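Scyllo-inositol 2-dehydrogenase (NADP(+)) IolW (Bacillus subtilis subsp. subtilis, PDB 3GDO) catalyses the reversible, NADPH-dependent reduction of scyllo-inosose to scyllo-inositol and cannot use NADH in place of NADPH. Local coordinates at residues H123-D128 and G255-L260. Sequence-based numbering, arbitrary orientation.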
loop_
_atom_site.group_PDB
_atom_site.type_symbol
_atom_site.label_atom_id
_atom_site.label_comp_id
_atom_site.label_asym_id
_atom_site.label_seq_id
_atom_site.Cartn_x
_atom_site.Cartn_y
_atom_site.Cartn_z
ATOM N N HIS B 123 22.113 -9.733 7.048
ATOM C CA HIS B 123 21.016 -8.806 6.710
ATOM C C HIS B 123 21.614 -7.495 6.266
ATOM O O HIS B 123 21.547 -6.471 6.968
ATOM C CB HIS B 123 20.020 -8.624 7.863
ATOM C CG HIS B 123 18.989 -9.711 7.926
ATOM N ND1 HIS B 123 17.999 -9.856 6.968
ATOM C CD2 HIS B 123 18.817 -10.733 8.799
ATOM C CE1 HIS B 123 17.235 -10.892 7.279
ATOM N NE2 HIS B 123 17.713 -11.449 8.384
ATOM N N ASN B 124 22.235 -7.548 5.098
ATOM C CA ASN B 124 23.026 -6.423 4.652
ATOM C C ASN B 124 22.201 -5.267 4.117
ATOM O O ASN B 124 22.753 -4.201 3.944
ATOM C CB ASN B 124 24.113 -6.837 3.650
ATOM C CG ASN B 124 23.555 -7.321 2.327
ATOM O OD1 ASN B 124 22.490 -7.911 2.255
ATOM N ND2 ASN B 124 24.305 -7.076 1.263
ATOM N N ARG B 125 20.897 -5.473 3.867
ATOM C CA ARG B 125 20.038 -4.353 3.422
ATOM C C ARG B 125 19.888 -3.274 4.487
ATOM O O ARG B 125 19.281 -2.240 4.211
ATOM C CB ARG B 125 18.616 -4.799 2.970
ATOM C CG ARG B 125 18.497 -5.692 1.732
ATOM C CD ARG B 125 19.773 -5.878 1.005
ATOM N NE ARG B 125 19.551 -6.400 -0.332
ATOM C CZ ARG B 125 20.210 -7.428 -0.867
ATOM N NH1 ARG B 125 21.133 -8.098 -0.181
ATOM N NH2 ARG B 125 19.937 -7.797 -2.109
ATOM N N ARG B 126 20.416 -3.486 5.698
ATOM C CA ARG B 126 20.513 -2.377 6.641
ATOM C C ARG B 126 21.562 -1.369 6.157
ATOM O O ARG B 126 21.629 -0.277 6.693
ATOM C CB ARG B 126 20.870 -2.810 8.058
ATOM C CG ARG B 126 19.845 -3.698 8.755
ATOM C CD ARG B 126 20.317 -4.024 10.169
ATOM N NE ARG B 126 19.534 -5.107 10.741
ATOM C CZ ARG B 126 19.726 -5.626 11.951
ATOM N NH1 ARG B 126 20.691 -5.167 12.766
ATOM N NH2 ARG B 126 18.957 -6.630 12.348
ATOM N N TRP B 127 22.396 -1.749 5.194
ATOM C CA TRP B 127 23.390 -0.790 4.612
ATOM C C TRP B 127 23.106 -0.428 3.137
ATOM O O TRP B 127 24.005 0.027 2.411
ATOM C CB TRP B 127 24.865 -1.234 4.894
ATOM C CG TRP B 127 25.137 -1.299 6.410
ATOM C CD1 TRP B 127 25.635 -0.289 7.225
ATOM C CD2 TRP B 127 24.870 -2.412 7.278
ATOM N NE1 TRP B 127 25.667 -0.711 8.535
ATOM C CE2 TRP B 127 25.213 -2.009 8.595
ATOM C CE3 TRP B 127 24.331 -3.698 7.072
ATOM C CZ2 TRP B 127 25.060 -2.849 9.692
ATOM C CZ3 TRP B 127 24.185 -4.538 8.166
ATOM C CH2 TRP B 127 24.563 -4.113 9.461
ATOM N N ASP B 128 21.852 -0.630 2.702
ATOM C CA ASP B 128 21.344 -0.105 1.422
ATOM C C ASP B 128 21.287 1.428 1.486
ATOM O O ASP B 128 20.999 1.999 2.558
ATOM C CB ASP B 128 19.930 -0.636 1.127
ATOM C CG ASP B 128 19.933 -1.982 0.432
ATOM O OD1 ASP B 128 20.998 -2.627 0.343
ATOM O OD2 ASP B 128 18.850 -2.415 -0.061
ATOM N N GLY B 255 21.973 0.197 -5.666
ATOM C CA GLY B 255 22.803 -0.265 -6.786
ATOM C C GLY B 255 23.970 -1.248 -6.494
ATOM O O GLY B 255 24.556 -1.797 -7.425
ATOM N N GLN B 256 24.297 -1.529 -5.228
ATOM C CA GLN B 256 25.488 -2.390 -4.938
ATOM C C GLN B 256 25.483 -3.814 -5.503
ATOM O O GLN B 256 26.479 -4.261 -6.081
ATOM C CB GLN B 256 25.795 -2.434 -3.465
ATOM C CG GLN B 256 26.072 -1.080 -2.838
ATOM C CD GLN B 256 26.195 -1.229 -1.367
ATOM O OE1 GLN B 256 27.276 -1.583 -0.852
ATOM N NE2 GLN B 256 25.068 -1.046 -0.662
ATOM N N GLU B 257 24.386 -4.546 -5.337
ATOM C CA GLU B 257 24.346 -5.868 -5.935
ATOM C C GLU B 257 24.593 -5.870 -7.443
ATOM O O GLU B 257 25.263 -6.763 -7.937
ATOM C CB GLU B 257 23.069 -6.620 -5.586
ATOM C CG GLU B 257 23.104 -7.140 -4.162
ATOM C CD GLU B 257 22.162 -8.307 -3.965
ATOM O OE1 GLU B 257 22.272 -8.981 -2.925
ATOM O OE2 GLU B 257 21.320 -8.555 -4.856
ATOM N N ASP B 258 24.073 -4.883 -8.173
ATOM C CA ASP B 258 24.318 -4.809 -9.620
ATOM C C ASP B 258 25.762 -4.476 -9.921
ATOM O O ASP B 258 26.330 -5.033 -10.854
ATOM C CB ASP B 258 23.413 -3.782 -10.331
ATOM C CG ASP B 258 21.996 -4.283 -10.518
ATOM O OD1 ASP B 258 21.715 -5.470 -10.246
ATOM O OD2 ASP B 258 21.146 -3.478 -10.933
ATOM N N ALA B 259 26.343 -3.549 -9.171
ATOM C CA ALA B 259 27.781 -3.283 -9.330
ATOM C C ALA B 259 28.608 -4.568 -9.120
ATOM O O ALA B 259 29.517 -4.857 -9.907
ATOM C CB ALA B 259 28.243 -2.187 -8.374
ATOM N N LEU B 260 28.266 -5.344 -8.086
ATOM C CA LEU B 260 28.947 -6.620 -7.796
ATOM C C LEU B 260 28.744 -7.647 -8.898
ATOM O O LEU B 260 29.667 -8.368 -9.237
ATOM C CB LEU B 260 28.491 -7.209 -6.442
ATOM C CG LEU B 260 28.894 -6.448 -5.167
ATOM C CD1 LEU B 260 28.111 -6.968 -3.961
ATOM C CD2 LEU B 260 30.427 -6.507 -4.926
#
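Arg125 reaches out of the 3-10 turn that follows strand 119-122, an outermost strand of the Rossmann sheet, and meets Glu257 on helix 256-261, which belongs to the C-terminal alpha/beta domain of this Gfo/Idh/MocA protein. Arg125 NH2 lies 2.7 Å from Glu257 OE1 in a salt bridge, and NH1 adds a weak, bent hydrogen bond of 3.1 Å to the same OE1. One carboxylate oxygen thus sits at the guanidinium edge, near its plane, but the carboxylate and guanidinium planes stand 76° apart, so the two groups do not pair flat in a two-oxygen bridge. The CB of Arg125 does not point at the helix; a near-eclipsed bend at chi2 (-8°) helps bring the chain round to Glu257. Asn124 OD1 takes a straighter bond from Arg125 NH1 (2.8 Å, 150°) in the guanidinium plane and helps fix the rotation of the guanidinium.

Alongside, Gln256 is extended beyond CG, and its NE2 makes a weak 3.4 Å hydrogen bond to the backbone O of Trp127. Gln256 OE1 has two further partners, Trp271 NE1 and Tyr302 N. Asp128 OD1 bonds Tyr302 OH, tying both segments to the same neighbour. The chemistry implies a polar join between turn and helix, in which charge attraction at one oxygen probably contributes more than the long amide bond.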